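Local coordinates for sugar ABC transporter substrate-binding protein (Treponema pallidum subsp. pallidum, PDB 5U2P) that probably binds a ligand, perhaps a sugar, in the periplasm as the solute-binding component of an ABC transporter, at residues 63-68 with 77-82; 99-104 with 127-132; 207-212 with 390-395. One frame throughout, in Å; residues are numbered along the deposited sequence.

Three contacts illustrate how chemistry follows place in a fold. Interaction 1, at the surface, is a hydrogen-bonded salt bridge and ties edge strand 61-67 to helix 72-81. Interaction 2, partly buried, joins the short helix 101-104 to the loop leading into strand 131-132 through ring packing, with a water-bridged polar fringe; that strand is the other outer one of the same five-stranded sheet. These two contacts touch: H77 and L80 on the helix pack on L99 and Y104. Interaction 3 stands apart, its centre about 32 Å from that of interaction 1 and 24 Å from that of interaction 2. There the touching residues are all buried and apolar, and a C-terminal loop meets helix 191-214.

Interaction 1 of 3, residues 63-68 with 77-82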
loop_
_atom_site.group_PDB
_atom_site.type_symbol
_atom_site.label_atom_id
_atom_site.label_comp_id
_atom_site.label_asym_id
_atom_site.label_seq_id
_atom_site.Cartn_x
_atom_site.Cartn_y
_atom_site.Cartn_z
ATOM N N THR A 63 -16.171 5.022 -26.066
ATOM C CA THR A 63 -16.916 3.773 -25.987
ATOM C C THR A 63 -16.225 2.845 -24.993
ATOM O O THR A 63 -15.031 2.570 -25.113
ATOM C CB THR A 63 -17.041 3.096 -27.360
ATOM O OG1 THR A 63 -15.742 2.873 -27.912
ATOM C CG2 THR A 63 -17.827 3.986 -28.305
ATOM N N VAL A 64 -16.984 2.398 -23.999
ATOM C CA VAL A 64 -16.459 1.552 -22.927
ATOM C C VAL A 64 -16.878 0.094 -23.092
ATOM O O VAL A 64 -18.044 -0.219 -23.333
ATOM C CB VAL A 64 -16.917 2.053 -21.540
ATOM C CG1 VAL A 64 -16.397 1.138 -20.431
ATOM C CG2 VAL A 64 -16.449 3.474 -21.313
ATOM N N GLU A 65 -15.896 -0.789 -22.958
ATOM C CA GLU A 65 -16.100 -2.226 -23.001
ATOM C C GLU A 65 -15.738 -2.810 -21.636
ATOM O O GLU A 65 -14.567 -2.765 -21.247
ATOM C CB GLU A 65 -15.231 -2.833 -24.101
ATOM C CG GLU A 65 -15.469 -4.295 -24.375
ATOM C CD GLU A 65 -14.514 -4.834 -25.424
ATOM O OE1 GLU A 65 -14.399 -6.072 -25.541
ATOM O OE2 GLU A 65 -13.878 -4.014 -26.128
ATOM N N THR A 66 -16.722 -3.337 -20.900
ATOM C CA THR A 66 -16.447 -3.896 -19.574
ATOM C C THR A 66 -16.243 -5.397 -19.616
ATOM O O THR A 66 -16.858 -6.101 -20.417
ATOM C CB THR A 66 -17.573 -3.609 -18.567
ATOM O OG1 THR A 66 -18.768 -4.275 -18.980
ATOM C CG2 THR A 66 -17.819 -2.112 -18.441
ATOM N N ILE A 67 -15.376 -5.881 -18.738
ATOM C CA ILE A 67 -15.121 -7.302 -18.616
ATOM C C ILE A 67 -15.343 -7.733 -17.170
ATOM O O ILE A 67 -14.928 -7.036 -16.238
ATOM C CB ILE A 67 -13.693 -7.656 -19.043
ATOM C CG1 ILE A 67 -13.381 -7.102 -20.444
ATOM C CG2 ILE A 67 -13.483 -9.154 -18.987
ATOM C CD1 ILE A 67 -14.212 -7.706 -21.581
ATOM N N GLN A 68 -16.011 -8.871 -17.006
ATOM C CA GLN A 68 -16.204 -9.495 -15.700
ATOM C C GLN A 68 -14.850 -9.633 -15.018
ATOM O O GLN A 68 -13.897 -10.124 -15.620
ATOM C CB GLN A 68 -16.880 -10.855 -15.856
ATOM C CG GLN A 68 -17.401 -11.468 -14.575
ATOM C CD GLN A 68 -18.182 -12.745 -14.832
ATOM O OE1 GLN A 68 -19.178 -12.740 -15.558
ATOM N NE2 GLN A 68 -17.726 -13.850 -14.248
ATOM N N HIS A 77 -4.884 -9.658 -21.709
ATOM C CA HIS A 77 -3.717 -10.334 -22.287
ATOM C C HIS A 77 -4.003 -10.753 -23.723
ATOM O O HIS A 77 -3.222 -10.466 -24.637
ATOM C CB HIS A 77 -3.333 -11.572 -21.473
ATOM C CG HIS A 77 -2.452 -11.288 -20.298
ATOM N ND1 HIS A 77 -2.876 -10.562 -19.206
ATOM C CD2 HIS A 77 -1.178 -11.663 -20.029
ATOM C CE1 HIS A 77 -1.899 -10.494 -18.318
ATOM N NE2 HIS A 77 -0.857 -11.149 -18.794
ATOM N N ALA A 78 -5.129 -11.434 -23.918
ATOM C CA ALA A 78 -5.512 -11.919 -25.247
ATOM C C ALA A 78 -5.660 -10.788 -26.263
ATOM O O ALA A 78 -5.225 -10.914 -27.407
ATOM C CB ALA A 78 -6.808 -12.706 -25.171
ATOM N N ARG A 79 -6.292 -9.690 -25.848
ATOM C CA ARG A 79 -6.525 -8.556 -26.745
ATOM C C ARG A 79 -5.233 -7.796 -27.065
ATOM O O ARG A 79 -5.091 -7.257 -28.155
ATOM C CB ARG A 79 -7.550 -7.583 -26.148
ATOM C CG ARG A 79 -8.896 -8.218 -25.803
ATOM C CD ARG A 79 -9.736 -8.435 -27.022
ATOM N NE ARG A 79 -10.141 -7.174 -27.633
ATOM C CZ ARG A 79 -11.212 -6.476 -27.273
ATOM N NH1 ARG A 79 -11.496 -5.335 -27.898
ATOM N NH2 ARG A 79 -11.999 -6.919 -26.293
ATOM N N LEU A 80 -4.301 -7.758 -26.120
ATOM C CA LEU A 80 -2.997 -7.155 -26.377
ATOM C C LEU A 80 -2.221 -8.038 -27.361
ATOM O O LEU A 80 -1.593 -7.544 -28.297
ATOM C CB LEU A 80 -2.211 -6.973 -25.074
ATOM C CG LEU A 80 -2.737 -5.832 -24.159
ATOM C CD1 LEU A 80 -2.052 -5.851 -22.808
ATOM C CD2 LEU A 80 -2.575 -4.466 -24.802
ATOM N N ALA A 81 -2.315 -9.339 -27.143
ATOM C CA ALA A 81 -1.610 -10.334 -27.956
ATOM C C ALA A 81 -2.060 -10.320 -29.412
ATOM O O ALA A 81 -1.222 -10.386 -30.312
ATOM C CB ALA A 81 -1.808 -11.704 -27.375
ATOM N N ASP A 82 -3.369 -10.233 -29.653
ATOM C CA ASP A 82 -3.869 -10.192 -31.027
ATOM C C ASP A 82 -4.005 -8.769 -31.583
ATOM O O ASP A 82 -4.415 -8.585 -32.731
ATOM C CB ASP A 82 -5.213 -10.930 -31.141
ATOM C CG ASP A 82 -6.334 -10.273 -30.360
ATOM O OD1 ASP A 82 -6.224 -9.090 -29.989
ATOM O OD2 ASP A 82 -7.355 -10.954 -30.138
#
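A beta-alpha connection, in which edge strand 61-67 leads through a short loop into helix 72-81, is clasped here by a salt bridge between E65 and R79. R79 meets the carboxylate end-on with both terminal nitrogens, one to each oxygen. NH2 of R79 lies 2.7 Å from OE1 of E65, with an N-H...O angle of 159°. The second bond, from R79 NH1 to E65 OE2, is longer at 3.2 Å. Both oxygens are approached on their syn sides, and both lie close to the guanidinium plane, but the two flat groups are not coplanar: their planes are turned 31° apart, and NH2 sits clearly out of the carboxylate plane. The bridge thus fastens the edge of the sheet to the helix that follows it in sequence; the chain then runs into strand 88-92, parallel to 61-67 with strand 33-39 between them, a beta-alpha-beta crossover as in solute-binding protein lobes. The two side chains reach this meeting from opposite directions and in different shapes. E65 stretches out, CG anti to the backbone N (chi1 -173°), whereas R79 bends at both chi2 and chi3. R79 NE bonds to T84 OG1, a second hold on the guanidinium, and that hydroxyl bonds to D82 OD1. Nearer the start of the helix, I67 from the same strand packs on Y72 and V75, adding an apolar join beside the ionic one.

Interaction 2 of 3, residues 99-104 with 127-132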
loop_
_atom_site.group_PDB
_atom_site.type_symbol
_atom_site.label_atom_id
_atom_site.label_comp_id
_atom_site.label_asym_id
_atom_site.label_seq_id
_atom_site.Cartn_x
_atom_site.Cartn_y
_atom_site.Cartn_z
ATOM N N LEU A 99 2.757 -8.124 -17.565
ATOM C CA LEU A 99 2.875 -7.710 -18.961
ATOM C C LEU A 99 4.131 -6.870 -19.186
ATOM O O LEU A 99 4.538 -6.116 -18.309
ATOM C CB LEU A 99 1.638 -6.907 -19.385
ATOM C CG LEU A 99 0.292 -7.641 -19.359
ATOM C CD1 LEU A 99 -0.882 -6.654 -19.482
ATOM C CD2 LEU A 99 0.234 -8.681 -20.462
ATOM N N ASP A 100 4.739 -6.990 -20.364
ATOM C CA ASP A 100 5.885 -6.150 -20.721
ATOM C C ASP A 100 5.411 -4.786 -21.204
ATOM O O ASP A 100 4.925 -4.646 -22.344
ATOM C CB ASP A 100 6.742 -6.819 -21.815
ATOM C CG ASP A 100 8.040 -6.070 -22.078
ATOM O OD1 ASP A 100 8.182 -4.916 -21.626
ATOM O OD2 ASP A 100 8.928 -6.634 -22.742
ATOM N N PRO A 101 5.543 -3.747 -20.358
ATOM C CA PRO A 101 5.002 -2.457 -20.804
ATOM C C PRO A 101 5.702 -1.862 -22.028
ATOM O O PRO A 101 5.116 -1.029 -22.710
ATOM C CB PRO A 101 5.210 -1.553 -19.575
ATOM C CG PRO A 101 6.413 -2.137 -18.903
ATOM C CD PRO A 101 6.294 -3.619 -19.099
ATOM N N TYR A 102 6.940 -2.278 -22.304
ATOM C CA TYR A 102 7.684 -1.709 -23.432
ATOM C C TYR A 102 7.171 -2.289 -24.752
ATOM O O TYR A 102 7.418 -1.739 -25.828
ATOM C CB TYR A 102 9.191 -1.948 -23.242
ATOM C CG TYR A 102 9.676 -1.228 -22.000
ATOM C CD1 TYR A 102 9.750 -1.879 -20.782
ATOM C CD2 TYR A 102 9.973 0.134 -22.039
ATOM C CE1 TYR A 102 10.154 -1.213 -19.635
ATOM C CE2 TYR A 102 10.382 0.809 -20.900
ATOM C CZ TYR A 102 10.467 0.132 -19.703
ATOM O OH TYR A 102 10.852 0.799 -18.565
ATOM N N LEU A 103 6.433 -3.391 -24.647
ATOM C CA LEU A 103 5.737 -3.989 -25.787
ATOM C C LEU A 103 4.353 -3.413 -26.026
ATOM O O LEU A 103 3.920 -3.295 -27.174
ATOM C CB LEU A 103 5.577 -5.495 -25.577
ATOM C CG LEU A 103 6.248 -6.428 -26.576
ATOM C CD1 LEU A 103 7.755 -6.267 -26.494
ATOM C CD2 LEU A 103 5.826 -7.865 -26.296
ATOM N N TYR A 104 3.652 -3.080 -24.945
ATOM C CA TYR A 104 2.211 -2.837 -25.050
ATOM C C TYR A 104 1.717 -1.456 -24.666
ATOM O O TYR A 104 0.644 -1.067 -25.121
ATOM C CB TYR A 104 1.463 -3.848 -24.198
ATOM C CG TYR A 104 1.631 -5.275 -24.664
ATOM C CD1 TYR A 104 1.223 -5.654 -25.932
ATOM C CD2 TYR A 104 2.172 -6.235 -23.825
ATOM C CE1 TYR A 104 1.364 -6.952 -26.358
ATOM C CE2 TYR A 104 2.315 -7.534 -24.240
ATOM C CZ TYR A 104 1.907 -7.883 -25.509
ATOM O OH TYR A 104 2.041 -9.172 -25.944
ATOM N N LYS A 127 9.725 4.046 -14.467
ATOM C CA LYS A 127 8.874 4.670 -15.494
ATOM C C LYS A 127 7.397 4.483 -15.185
ATOM O O LYS A 127 6.998 3.483 -14.605
ATOM C CB LYS A 127 9.197 4.093 -16.871
ATOM C CG LYS A 127 10.552 4.534 -17.417
ATOM C CD LYS A 127 10.638 4.315 -18.920
ATOM C CE LYS A 127 11.872 4.988 -19.513
ATOM N NZ LYS A 127 13.122 4.579 -18.810
ATOM N N THR A 128 6.589 5.462 -15.576
ATOM C CA THR A 128 5.164 5.481 -15.250
ATOM C C THR A 128 4.382 5.104 -16.497
ATOM O O THR A 128 4.490 5.793 -17.513
ATOM C CB THR A 128 4.715 6.896 -14.771
ATOM O OG1 THR A 128 5.422 7.253 -13.575
ATOM C CG2 THR A 128 3.219 6.949 -14.502
ATOM N N PHE A 129 3.591 4.035 -16.431
ATOM C CA PHE A 129 2.869 3.541 -17.608
ATOM C C PHE A 129 1.335 3.636 -17.495
ATOM O O PHE A 129 0.617 3.140 -18.361
ATOM C CB PHE A 129 3.271 2.079 -17.889
ATOM C CG PHE A 129 4.607 1.934 -18.573
ATOM C CD1 PHE A 129 4.745 2.226 -19.919
ATOM C CD2 PHE A 129 5.720 1.504 -17.870
ATOM C CE1 PHE A 129 5.972 2.085 -20.557
ATOM C CE2 PHE A 129 6.938 1.369 -18.502
ATOM C CZ PHE A 129 7.060 1.665 -19.839
ATOM N N ALA A 130 0.818 4.292 -16.462
ATOM C CA ALA A 130 -0.619 4.489 -16.380
ATOM C C ALA A 130 -0.938 5.710 -15.529
ATOM O O ALA A 130 -0.166 6.086 -14.638
ATOM C CB ALA A 130 -1.289 3.257 -15.793
ATOM N N LEU A 131 -2.086 6.302 -15.809
ATOM C CA LEU A 131 -2.682 7.283 -14.911
ATOM C C LEU A 131 -3.412 6.556 -13.774
ATOM O O LEU A 131 -4.388 5.853 -14.019
ATOM C CB LEU A 131 -3.637 8.179 -15.666
ATOM C CG LEU A 131 -4.331 9.286 -14.837
ATOM C CD1 LEU A 131 -4.528 10.513 -15.703
ATOM C CD2 LEU A 131 -5.650 8.798 -14.286
ATOM N N PRO A 132 -2.943 6.724 -12.531
ATOM C CA PRO A 132 -3.533 6.008 -11.401
ATOM C C PRO A 132 -4.802 6.652 -10.896
ATOM O O PRO A 132 -4.926 7.869 -10.987
ATOM C CB PRO A 132 -2.448 6.090 -10.338
ATOM C CG PRO A 132 -1.768 7.348 -10.632
ATOM C CD PRO A 132 -1.801 7.549 -12.100
HETATM O O HOH W 1 13.543 2.038 -18.922
#
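The hydroxyl of Y102 is tied to K127 through a water, which donates to Y102 OH over 3.0 Å and accepts from K127 NZ at 2.6 Å. D123 makes a further hydrogen bond to the hydroxyl through OD2, so this oxygen has both a carboxylate and a water as partners. The aliphatic part of K127 comes up at the ring's edge, its CD 3.5 Å from Y102 OH, and the bend at chi4 (53°) turns the ammonium back toward the water. F129 is the hub of the apolar half. Its edge points into a face of Y102 in a T-shaped pair, with planes at 87° and CZ toward the rim of the tyrosine. P101 covers one face of F129 in a CH-pi contact, CB standing 3.4 Å from the ring centroid and almost on its normal. Both P101 and Y102 belong to the first turn of the short helix 101-104, whose N-cap is D100: OD1 accepts from Y102 N at 3.0 Å, from above the carboxylate plane. The loop bearing K127 and F129 runs on into strand 131-132, where L131 has a backbone hydrogen bond with L309 in the neighbouring antiparallel strand.

Interaction 3 of 3, residues 207-212 with 390-395; sequences RDLVKR and SVFPDF
F392 reaches helix 191-214 with the far edge of its ring, meeting L209 and V210 by van der Waals contact. CZ comes within 3.8 Å of V210 CG2, which lies in the plane of the ring, so the valine methyl abuts the edge. Next along the rim, F392 CE1 is 4.0 Å from L209 CG, with CD2 of the leucine only slightly farther away. The torsions account for these touches. With chi1 at -71°, F392 has CG anti to its carbonyl carbon, and the ring extends from the loop to the helix. L209 places CG anti to the backbone N (chi1 -175°), which brings the branch point up to the phenylalanine, and chi2 of 68° sets CD2 near CE1; the same side chain also packs on I197 and L201 of its own helix. V210 meets the ring with one methyl: CG1 stands anti to N, and CG2, beside N, does the touching. V391 CG2 lies over one face of F392, 3.9 Å above its plane and toward the rim, while A213 adds another contact from the helix. On the loop side, the backbone before the aromatic residue is folded by S390, whose OG accepts from F392 N at 3.0 Å along a nearly straight bond. This is an ST turn, ending at the phenylalanine with which this irregular segment near the C-terminus packs on a long helix.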
loop_
_atom_site.group_PDB
_atom_site.type_symbol
_atom_site.label_atom_id
_atom_site.label_comp_id
_atom_site.label_asym_id
_atom_site.label_seq_id
_atom_site.Cartn_x
_atom_site.Cartn_y
_atom_site.Cartn_z
ATOM N N ARG A 207 12.020 -4.633 -3.786
ATOM C CA ARG A 207 11.670 -5.304 -5.027
ATOM C C ARG A 207 12.523 -6.537 -5.302
ATOM O O ARG A 207 12.009 -7.587 -5.702
ATOM C CB ARG A 207 11.801 -4.344 -6.199
ATOM C CG ARG A 207 10.680 -3.358 -6.252
ATOM C CD ARG A 207 10.826 -2.379 -7.395
ATOM N NE ARG A 207 9.663 -1.488 -7.460
ATOM C CZ ARG A 207 9.658 -0.317 -8.090
ATOM N NH1 ARG A 207 10.758 0.100 -8.705
ATOM N NH2 ARG A 207 8.557 0.432 -8.099
ATOM N N ASP A 208 13.837 -6.405 -5.132
ATOM C CA ASP A 208 14.729 -7.532 -5.353
ATOM C C ASP A 208 14.438 -8.691 -4.408
ATOM O O ASP A 208 14.541 -9.854 -4.796
ATOM C CB ASP A 208 16.192 -7.117 -5.194
ATOM C CG ASP A 208 16.679 -6.244 -6.332
ATOM O OD1 ASP A 208 15.905 -6.041 -7.291
ATOM O OD2 ASP A 208 17.836 -5.775 -6.267
ATOM N N LEU A 209 14.103 -8.376 -3.163
ATOM C CA LEU A 209 13.796 -9.416 -2.190
ATOM C C LEU A 209 12.585 -10.227 -2.652
ATOM O O LEU A 209 12.595 -11.451 -2.571
ATOM C CB LEU A 209 13.543 -8.811 -0.807
ATOM C CG LEU A 209 13.331 -9.820 0.321
ATOM C CD1 LEU A 209 14.615 -10.595 0.621
ATOM C CD2 LEU A 209 12.812 -9.139 1.584
ATOM N N VAL A 210 11.530 -9.552 -3.100
ATOM C CA VAL A 210 10.347 -10.261 -3.596
ATOM C C VAL A 210 10.732 -11.119 -4.804
ATOM O O VAL A 210 10.309 -12.270 -4.933
ATOM C CB VAL A 210 9.214 -9.288 -3.968
ATOM C CG1 VAL A 210 8.043 -10.039 -4.575
ATOM C CG2 VAL A 210 8.764 -8.518 -2.723
ATOM N N LYS A 211 11.561 -10.554 -5.671
ATOM C CA LYS A 211 12.009 -11.246 -6.873
ATOM C C LYS A 211 12.733 -12.545 -6.531
ATOM O O LYS A 211 12.404 -13.615 -7.060
ATOM C CB LYS A 211 12.925 -10.326 -7.690
ATOM C CG LYS A 211 13.318 -10.866 -9.067
ATOM C CD LYS A 211 12.102 -10.941 -9.987
ATOM C CE LYS A 211 12.491 -11.136 -11.451
ATOM N NZ LYS A 211 13.058 -12.481 -11.719
ATOM N N ARG A 212 13.719 -12.466 -5.639
ATOM C CA ARG A 212 14.540 -13.644 -5.361
ATOM C C ARG A 212 13.778 -14.612 -4.459
ATOM O O ARG A 212 13.999 -15.817 -4.520
ATOM C CB ARG A 212 15.905 -13.264 -4.760
ATOM C CG ARG A 212 15.947 -12.581 -3.405
ATOM C CD ARG A 212 17.415 -12.371 -2.996
ATOM N NE ARG A 212 17.595 -11.543 -1.803
ATOM C CZ ARG A 212 17.633 -10.211 -1.803
ATOM N NH1 ARG A 212 17.488 -9.520 -2.936
ATOM N NH2 ARG A 212 17.815 -9.564 -0.664
ATOM N N SER A 390 2.578 -18.340 0.525
ATOM C CA SER A 390 3.448 -17.168 0.433
ATOM C C SER A 390 4.899 -17.504 0.097
ATOM O O SER A 390 5.403 -18.563 0.471
ATOM C CB SER A 390 3.422 -16.396 1.749
ATOM O OG SER A 390 4.271 -15.262 1.670
ATOM N N VAL A 391 5.573 -16.595 -0.597
ATOM C CA VAL A 391 6.999 -16.767 -0.892
ATOM C C VAL A 391 7.864 -16.365 0.293
ATOM O O VAL A 391 9.080 -16.568 0.275
ATOM C CB VAL A 391 7.451 -15.943 -2.127
ATOM C CG1 VAL A 391 6.681 -16.359 -3.369
ATOM C CG2 VAL A 391 7.284 -14.433 -1.883
ATOM N N PHE A 392 7.232 -15.801 1.321
ATOM C CA PHE A 392 7.943 -15.341 2.504
ATOM C C PHE A 392 7.673 -16.222 3.697
ATOM O O PHE A 392 6.587 -16.820 3.818
ATOM C CB PHE A 392 7.551 -13.896 2.845
ATOM C CG PHE A 392 8.081 -12.880 1.866
ATOM C CD1 PHE A 392 9.446 -12.782 1.613
ATOM C CD2 PHE A 392 7.222 -12.016 1.212
ATOM C CE1 PHE A 392 9.941 -11.863 0.722
ATOM C CE2 PHE A 392 7.717 -11.089 0.307
ATOM C CZ PHE A 392 9.078 -11.009 0.067
ATOM N N PRO A 393 8.644 -16.287 4.613
ATOM C CA PRO A 393 8.447 -17.109 5.808
ATOM C C PRO A 393 7.511 -16.480 6.813
ATOM O O PRO A 393 7.438 -15.263 6.904
ATOM C CB PRO A 393 9.860 -17.207 6.406
ATOM C CG PRO A 393 10.780 -16.728 5.348
ATOM C CD PRO A 393 10.001 -15.723 4.574
ATOM N N ASP A 394 6.813 -17.314 7.572
ATOM C CA ASP A 394 6.090 -16.863 8.748
ATOM C C ASP A 394 7.089 -16.767 9.901
ATOM O O ASP A 394 7.179 -17.670 10.734
ATOM C CB ASP A 394 4.956 -17.834 9.064
ATOM C CG ASP A 394 4.094 -17.381 10.217
ATOM O OD1 ASP A 394 4.218 -16.213 10.654
ATOM O OD2 ASP A 394 3.268 -18.199 10.669
ATOM N N PHE A 395 7.888 -15.705 9.900
ATOM C CA PHE A 395 8.920 -15.513 10.912
ATOM C C PHE A 395 8.392 -15.575 12.346
ATOM O O PHE A 395 9.072 -16.086 13.241
ATOM C CB PHE A 395 9.625 -14.175 10.693
ATOM C CG PHE A 395 10.613 -14.190 9.580
ATOM C CD1 PHE A 395 11.750 -14.958 9.672
ATOM C CD2 PHE A 395 10.424 -13.409 8.452
ATOM C CE1 PHE A 395 12.674 -14.973 8.646
ATOM C CE2 PHE A 395 11.339 -13.418 7.430
ATOM C CZ PHE A 395 12.465 -14.197 7.523
#